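Local coordinates for exported protein (Bacteroides fragilis, PDB 4JX0), which is of unknown function but binds magnesium and joins an N-terminal BT_3987-like domain to a C-terminal domain of the F5/F8 type C (discoidin-like) family, at residues A[195-206]-A[219-230]. Residues are numbered along the deposited sequence; the frame is centred on the assembly and turned at random.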
ATOM      1  N   ILE A 195      -2.443  29.061  16.059  1.00 36.75           N
ATOM      2  CA  ILE A 195      -2.094  27.653  15.840  1.00 35.73           C
ATOM      3  C   ILE A 195      -0.822  27.288  16.625  1.00 39.49           C
ATOM      4  O   ILE A 195       0.103  28.092  16.716  1.00 39.08           O
ATOM      5  CB  ILE A 195      -1.923  27.358  14.320  1.00 37.89           C
ATOM      6  CG1 ILE A 195      -3.270  27.505  13.595  1.00 38.09           C
ATOM      7  CG2 ILE A 195      -1.318  25.956  14.084  1.00 39.29           C
ATOM      8  CD1 ILE A 195      -3.206  27.281  12.088  1.00 43.53           C
ATOM      9  N   SER A 196      -0.785  26.061  17.166  1.00 36.45           N
ATOM     10  CA  SER A 196       0.365  25.485  17.871  1.00 36.37           C
ATOM     11  C   SER A 196       0.832  24.283  17.051  1.00 39.40           C
ATOM     12  O   SER A 196       0.030  23.706  16.310  1.00 38.54           O
ATOM     13  CB  SER A 196      -0.003  25.078  19.301  1.00 40.62           C
ATOM     14  OG  SER A 196      -1.132  25.779  19.799  1.00 50.87           O
ATOM     15  N   PHE A 197       2.118  23.919  17.153  1.00 35.12           N
ATOM     16  CA  PHE A 197       2.681  22.814  16.384  1.00 33.64           C
ATOM     17  C   PHE A 197       3.420  21.821  17.258  1.00 39.31           C
ATOM     18  O   PHE A 197       4.068  22.204  18.234  1.00 39.83           O
ATOM     19  CB  PHE A 197       3.648  23.346  15.328  1.00 34.10           C
ATOM     20  CG  PHE A 197       3.050  24.342  14.370  1.00 34.10           C
ATOM     21  CD1 PHE A 197       3.087  25.700  14.645  1.00 35.78           C
ATOM     22  CD2 PHE A 197       2.477  23.926  13.180  1.00 36.14           C
ATOM     23  CE1 PHE A 197       2.541  26.624  13.758  1.00 37.96           C
ATOM     24  CE2 PHE A 197       1.916  24.851  12.301  1.00 36.67           C
ATOM     25  CZ  PHE A 197       1.948  26.194  12.598  1.00 35.69           C
ATOM     26  N   LYS A 198       3.351  20.543  16.875  1.00 36.16           N
ATOM     27  CA  LYS A 198       4.061  19.456  17.542  1.00 36.57           C
ATOM     28  C   LYS A 198       4.693  18.587  16.471  1.00 41.11           C
ATOM     29  O   LYS A 198       4.144  18.461  15.375  1.00 41.53           O
ATOM     30  CB  LYS A 198       3.127  18.645  18.462  1.00 39.44           C
ATOM     31  CG  LYS A 198       2.849  19.350  19.784  1.00 64.75           C
ATOM     32  CD  LYS A 198       1.979  18.532  20.745  1.00 80.62           C
ATOM     33  CE  LYS A 198       2.787  17.645  21.671  1.00 97.73           C
ATOM     34  NZ  LYS A 198       1.930  16.929  22.655  1.00107.33           N
ATOM     35  N   SER A 199       5.868  18.035  16.760  1.00 37.35           N
ATOM     36  CA  SER A 199       6.578  17.167  15.827  1.00 36.65           C
ATOM     37  C   SER A 199       7.576  16.272  16.570  1.00 42.45           C
ATOM     38  O   SER A 199       8.083  16.646  17.631  1.00 43.73           O
ATOM     39  CB  SER A 199       7.307  17.999  14.780  1.00 37.85           C
ATOM     40  OG  SER A 199       8.010  17.165  13.875  1.00 44.76           O
ATOM     41  N   ASP A 200       7.866  15.097  15.998  1.00 37.95           N
ATOM     42  CA  ASP A 200       8.848  14.181  16.584  1.00 37.88           C
ATOM     43  C   ASP A 200      10.280  14.604  16.249  1.00 41.03           C
ATOM     44  O   ASP A 200      11.199  14.121  16.903  1.00 42.17           O
ATOM     45  CB  ASP A 200       8.620  12.732  16.137  1.00 39.25           C
ATOM     46  CG  ASP A 200       8.692  12.503  14.648  1.00 45.36           C
ATOM     47  OD1 ASP A 200       8.379  13.451  13.883  1.00 43.49           O
ATOM     48  OD2 ASP A 200       9.065  11.381  14.240  1.00 52.13           O
ATOM     49  N   ILE A 201      10.476  15.487  15.241  1.00 35.10           N
ATOM     50  CA  ILE A 201      11.804  15.957  14.836  1.00 33.95           C
ATOM     51  C   ILE A 201      11.859  17.485  14.898  1.00 39.18           C
ATOM     52  O   ILE A 201      10.871  18.153  14.576  1.00 39.39           O
ATOM     53  CB  ILE A 201      12.173  15.424  13.429  1.00 35.55           C
ATOM     54  CG1 ILE A 201      13.659  15.638  13.147  1.00 35.33           C
ATOM     55  CG2 ILE A 201      11.299  16.035  12.308  1.00 35.06           C
ATOM     56  CD1 ILE A 201      14.213  14.762  12.089  1.00 37.29           C
ATOM     57  N   ARG A 202      13.017  18.029  15.333  1.00 35.21           N
ATOM     58  CA  ARG A 202      13.281  19.468  15.451  1.00 34.11           C
ATOM     59  C   ARG A 202      12.120  20.244  16.081  1.00 38.15           C
ATOM     60  O   ARG A 202      11.686  21.245  15.515  1.00 36.49           O
ATOM     61  CB  ARG A 202      13.609  20.060  14.071  1.00 30.00           C
ATOM     62  CG  ARG A 202      14.874  19.510  13.479  1.00 29.64           C
ATOM     63  CD  ARG A 202      15.117  19.982  12.069  1.00 30.22           C
ATOM     64  NE  ARG A 202      16.308  19.322  11.539  1.00 40.54           N
ATOM     65  CZ  ARG A 202      16.340  18.143  10.920  1.00 49.49           C
ATOM     66  NH1 ARG A 202      15.219  17.475  10.680  1.00 25.54           N
ATOM     67  NH2 ARG A 202      17.493  17.635  10.513  1.00 43.32           N
ATOM     68  N   PRO A 203      11.609  19.826  17.258  1.00 36.25           N
ATOM     69  CA  PRO A 203      10.495  20.577  17.874  1.00 36.28           C
ATOM     70  C   PRO A 203      10.873  22.030  18.197  1.00 41.02           C
ATOM     71  O   PRO A 203      10.045  22.932  18.079  1.00 39.35           O
ATOM     72  CB  PRO A 203      10.173  19.769  19.128  1.00 38.58           C
ATOM     73  CG  PRO A 203      11.409  18.999  19.412  1.00 43.65           C
ATOM     74  CD  PRO A 203      12.014  18.684  18.095  1.00 38.54           C
ATOM     75  N   ASP A 204      12.148  22.247  18.554  1.00 40.04           N
ATOM     76  CA  ASP A 204      12.721  23.569  18.850  1.00 41.03           C
ATOM     77  C   ASP A 204      12.659  24.548  17.645  1.00 45.18           C
ATOM     78  O   ASP A 204      12.715  25.758  17.860  1.00 45.31           O
ATOM     79  CB  ASP A 204      14.189  23.425  19.320  1.00 44.45           C
ATOM     80  CG  ASP A 204      15.109  22.676  18.354  1.00 61.97           C
ATOM     81  OD1 ASP A 204      14.912  21.446  18.171  1.00 61.53           O
ATOM     82  OD2 ASP A 204      16.046  23.308  17.809  1.00 73.26           O
ATOM     83  N   LYS A 205      12.548  24.035  16.398  1.00 40.63           N
ATOM     84  CA  LYS A 205      12.497  24.862  15.188  1.00 39.10           C
ATOM     85  C   LYS A 205      11.060  25.080  14.669  1.00 41.54           C
ATOM     86  O   LYS A 205      10.900  25.592  13.560  1.00 41.20           O
ATOM     87  CB  LYS A 205      13.341  24.193  14.082  1.00 40.83           C
ATOM     88  CG  LYS A 205      14.797  23.912  14.459  1.00 46.94           C
ATOM     89  CD  LYS A 205      15.538  25.156  14.935  1.00 57.10           C
ATOM     90  CE  LYS A 205      17.036  24.966  14.974  1.00 71.91           C
ATOM     91  NZ  LYS A 205      17.716  26.019  15.782  1.00 83.09           N
ATOM     92  N   LEU A 206      10.021  24.737  15.454  1.00 36.71           N
ATOM     93  CA  LEU A 206       8.632  24.866  14.982  1.00 34.85           C
ATOM     94  C   LEU A 206       8.077  26.299  15.065  1.00 37.51           C
ATOM     95  O   LEU A 206       7.031  26.556  14.469  1.00 36.42           O
ATOM     96  CB  LEU A 206       7.701  23.912  15.751  1.00 34.44           C
ATOM     97  CG  LEU A 206       7.955  22.408  15.560  1.00 37.80           C
ATOM     98  CD1 LEU A 206       7.191  21.612  16.573  1.00 37.90           C
ATOM     99  CD2 LEU A 206       7.567  21.950  14.171  1.00 37.95           C
ATOM    100  N   TRP A 219      12.589  24.211  10.005  1.00 32.45           N
ATOM    101  CA  TRP A 219      12.041  22.873  10.198  1.00 31.35           C
ATOM    102  C   TRP A 219      11.932  22.099   8.886  1.00 33.78           C
ATOM    103  O   TRP A 219      11.440  22.619   7.883  1.00 33.04           O
ATOM    104  CB  TRP A 219      10.647  22.957  10.828  1.00 29.73           C
ATOM    105  CG  TRP A 219      10.099  21.622  11.227  1.00 30.77           C
ATOM    106  CD1 TRP A 219      10.335  20.956  12.392  1.00 34.43           C
ATOM    107  CD2 TRP A 219       9.276  20.762  10.431  1.00 30.02           C
ATOM    108  NE1 TRP A 219       9.691  19.739  12.382  1.00 33.75           N
ATOM    109  CE2 TRP A 219       9.033  19.594  11.188  1.00 34.29           C
ATOM    110  CE3 TRP A 219       8.751  20.847   9.133  1.00 30.62           C
ATOM    111  CZ2 TRP A 219       8.271  18.531  10.694  1.00 33.22           C
ATOM    112  CZ3 TRP A 219       7.983  19.800   8.653  1.00 31.63           C
ATOM    113  CH2 TRP A 219       7.772  18.651   9.418  1.00 32.54           C
ATOM    114  N   TYR A 220      12.312  20.817   8.936  1.00 29.28           N
ATOM    115  CA  TYR A 220      12.218  19.887   7.819  1.00 27.55           C
ATOM    116  C   TYR A 220      12.272  18.458   8.347  1.00 31.65           C
ATOM    117  O   TYR A 220      12.768  18.228   9.452  1.00 31.75           O
ATOM    118  CB  TYR A 220      13.324  20.136   6.776  1.00 27.98           C
ATOM    119  CG  TYR A 220      14.735  20.097   7.317  1.00 29.55           C
ATOM    120  CD1 TYR A 220      15.321  21.229   7.862  1.00 31.40           C
ATOM    121  CD2 TYR A 220      15.513  18.950   7.209  1.00 31.04           C
ATOM    122  CE1 TYR A 220      16.629  21.212   8.338  1.00 32.75           C
ATOM    123  CE2 TYR A 220      16.836  18.928   7.645  1.00 32.55           C
ATOM    124  CZ  TYR A 220      17.387  20.061   8.226  1.00 40.95           C
ATOM    125  OH  TYR A 220      18.673  20.076   8.718  1.00 44.22           O
ATOM    126  N   THR A 221      11.725  17.511   7.586  1.00 28.16           N
ATOM    127  CA  THR A 221      11.721  16.102   7.974  1.00 28.03           C
ATOM    128  C   THR A 221      12.990  15.442   7.466  1.00 32.75           C
ATOM    129  O   THR A 221      13.658  15.984   6.587  1.00 31.51           O
ATOM    130  CB  THR A 221      10.456  15.394   7.435  1.00 32.38           C
ATOM    131  OG1 THR A 221      10.461  15.364   6.010  1.00 33.14           O
ATOM    132  CG2 THR A 221       9.181  16.047   7.911  1.00 27.00           C
ATOM    133  N   SER A 222      13.337  14.289   8.052  1.00 31.42           N
ATOM    134  CA  SER A 222      14.487  13.473   7.644  1.00 32.39           C
ATOM    135  C   SER A 222      14.083  12.039   7.218  1.00 37.81           C
ATOM    136  O   SER A 222      14.920  11.343   6.656  1.00 38.26           O
ATOM    137  CB  SER A 222      15.508  13.404   8.766  1.00 35.91           C
ATOM    138  OG  SER A 222      15.955  14.708   9.091  1.00 43.38           O
ATOM    139  N   ASN A 223      12.834  11.592   7.458  1.00 34.21           N
ATOM    140  CA  ASN A 223      12.400  10.253   7.041  1.00 34.32           C
ATOM    141  C   ASN A 223      10.871  10.192   6.951  1.00 38.89           C
ATOM    142  O   ASN A 223      10.189  11.119   7.391  1.00 38.51           O
ATOM    143  CB  ASN A 223      12.947   9.151   7.976  1.00 34.93           C
ATOM    144  CG  ASN A 223      12.612   9.310   9.440  1.00 53.55           C
ATOM    145  OD1 ASN A 223      11.445   9.388   9.826  1.00 57.41           O
ATOM    146  ND2 ASN A 223      13.612   9.276  10.307  1.00 38.17           N
ATOM    147  N   ALA A 224      10.346   9.096   6.376  1.00 35.32           N
ATOM    148  CA  ALA A 224       8.909   8.878   6.210  1.00 34.51           C
ATOM    149  C   ALA A 224       8.153   8.763   7.542  1.00 40.70           C
ATOM    150  O   ALA A 224       6.935   8.970   7.546  1.00 41.54           O
ATOM    151  CB  ALA A 224       8.666   7.624   5.393  1.00 34.98           C
ATOM    152  N   ASN A 225       8.841   8.417   8.655  1.00 38.01           N
ATOM    153  CA  ASN A 225       8.176   8.282   9.956  1.00 38.52           C
ATOM    154  C   ASN A 225       7.991   9.618  10.663  1.00 42.77           C
ATOM    155  O   ASN A 225       7.252   9.657  11.644  1.00 43.21           O
ATOM    156  CB  ASN A 225       8.934   7.318  10.873  1.00 41.57           C
ATOM    157  CG  ASN A 225       8.987   5.910  10.326  1.00 62.45           C
ATOM    158  OD1 ASN A 225       7.997   5.383   9.795  1.00 49.73           O
ATOM    159  ND2 ASN A 225      10.137   5.257  10.455  1.00 56.51           N
ATOM    160  N   ASN A 226       8.627  10.709  10.191  1.00 39.03           N
ATOM    161  CA  ASN A 226       8.426  12.020  10.815  1.00 38.20           C
ATOM    162  C   ASN A 226       7.050  12.558  10.474  1.00 40.34           C
ATOM    163  O   ASN A 226       6.490  12.208   9.429  1.00 40.57           O
ATOM    164  CB  ASN A 226       9.475  13.044  10.378  1.00 36.54           C
ATOM    165  CG  ASN A 226      10.903  12.688  10.670  1.00 49.65           C
ATOM    166  OD1 ASN A 226      11.760  12.748   9.788  1.00 46.77           O
ATOM    167  ND2 ASN A 226      11.220  12.384  11.911  1.00 36.65           N
ATOM    168  N   TYR A 227       6.516  13.415  11.347  1.00 34.50           N
ATOM    169  CA  TYR A 227       5.208  14.032  11.151  1.00 32.94           C
ATOM    170  C   TYR A 227       5.215  15.485  11.623  1.00 35.83           C
ATOM    171  O   TYR A 227       6.123  15.914  12.345  1.00 34.97           O
ATOM    172  CB  TYR A 227       4.114  13.242  11.904  1.00 34.07           C
ATOM    173  CG  TYR A 227       4.314  13.195  13.408  1.00 36.43           C
ATOM    174  CD1 TYR A 227       3.836  14.211  14.229  1.00 38.61           C
ATOM    175  CD2 TYR A 227       5.004  12.147  14.005  1.00 37.61           C
ATOM    176  CE1 TYR A 227       4.033  14.181  15.610  1.00 40.90           C
ATOM    177  CE2 TYR A 227       5.193  12.098  15.385  1.00 39.44           C
ATOM    178  CZ  TYR A 227       4.716  13.124  16.185  1.00 48.68           C
ATOM    179  OH  TYR A 227       4.899  13.114  17.553  1.00 51.19           O
ATOM    180  N   LEU A 228       4.162  16.219  11.241  1.00 31.44           N
ATOM    181  CA  LEU A 228       3.929  17.600  11.649  1.00 29.98           C
ATOM    182  C   LEU A 228       2.478  17.733  12.058  1.00 33.08           C
ATOM    183  O   LEU A 228       1.610  17.550  11.202  1.00 31.93           O
ATOM    184  CB  LEU A 228       4.264  18.555  10.498  1.00 28.89           C
ATOM    185  CG  LEU A 228       3.899  20.034  10.683  1.00 31.73           C
ATOM    186  CD1 LEU A 228       4.609  20.641  11.892  1.00 31.16           C
ATOM    187  CD2 LEU A 228       4.211  20.812   9.434  1.00 32.76           C
ATOM    188  N   THR A 229       2.205  18.034  13.346  1.00 29.90           N
ATOM    189  CA  THR A 229       0.839  18.183  13.846  1.00 30.05           C
ATOM    190  C   THR A 229       0.480  19.650  13.984  1.00 34.88           C
ATOM    191  O   THR A 229       1.254  20.419  14.535  1.00 34.60           O
ATOM    192  CB  THR A 229       0.643  17.468  15.188  1.00 38.71           C
ATOM    193  OG1 THR A 229       1.235  16.181  15.129  1.00 39.27           O
ATOM    194  CG2 THR A 229      -0.823  17.304  15.553  1.00 38.71           C
ATOM    195  N   ILE A 230      -0.704  20.022  13.488  1.00 32.45           N
ATOM    196  CA  ILE A 230      -1.280  21.365  13.574  1.00 32.66           C
ATOM    197  C   ILE A 230      -2.309  21.274  14.670  1.00 38.35           C
ATOM    198  O   ILE A 230      -3.213  20.451  14.551  1.00 38.57           O
ATOM    199  CB  ILE A 230      -1.911  21.806  12.209  1.00 35.15           C
ATOM    200  CG1 ILE A 230      -0.839  22.311  11.226  1.00 35.68           C
ATOM    201  CG2 ILE A 230      -2.987  22.883  12.410  1.00 34.38           C
ATOM    202  CD1 ILE A 230       0.203  21.331  10.879  1.00 44.59           C
TER
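Lys198 and Thr229 form a hydrogen-bonded antiparallel pair at the heart of a short strand pairing, Thr229 N giving a nearly straight bond of 2.8 Å to Lys198 O. On the inner face of this pairing Phe197 lies alongside Ile230, its CE2 3.9 Å from Ile230 CG1, while Leu228 CD1 bridges Phe197 and Leu206. Flat and branched hydrocarbons suit this side, which strand 312-319 also covers through Val316.

The packing is tight around Trp219. With CG anti to the backbone N (chi1 -172°), the indole edge comes to the carbonyls of loop 200-202: Leu206 CD2 sits over the five-membered ring in a CH-pi contact, 3.7 Å from its centroid, and NE1 donates to Ile201 O at 3.0 Å, from above the carbonyl plane. Trp219 suits the place because one side chain offers both a broad apolar face and an N-H donor. Asp200 binds the partner segment after its turn: OD1 takes Tyr227 N at 3.1 Å, on its syn side but well out of the carboxylate plane, and lies over one face of the Tyr227 ring, offset toward its rim, the two planes only 13° apart. Asn226 ND2 reaches OD2 weakly, and Asn226 OD1 receives Ser222 N and Asn223 N from opposite faces of its plane, so one amide braces the type I turn from Asn223 to Asn226.

At the margin packing stays close: the extended Arg202 lays its guanidinium on the Tyr220 ring, planes 26° apart, a cation-pi stack with CZ 3.7 Å from the centroid; its NH1 meets Ser222 OG in the guanidinium plane at 3.3 Å. The loose, solvent side belongs to Lys198, which starts beside Thr229, and Lys205, whose amino ends lead away.

Pairing edge strand 196-199 with strand 227-232, beside loops near the magnesium-binding Ser208, is consistent with the beta-sandwich of F5/F8 type C (discoidin) domains.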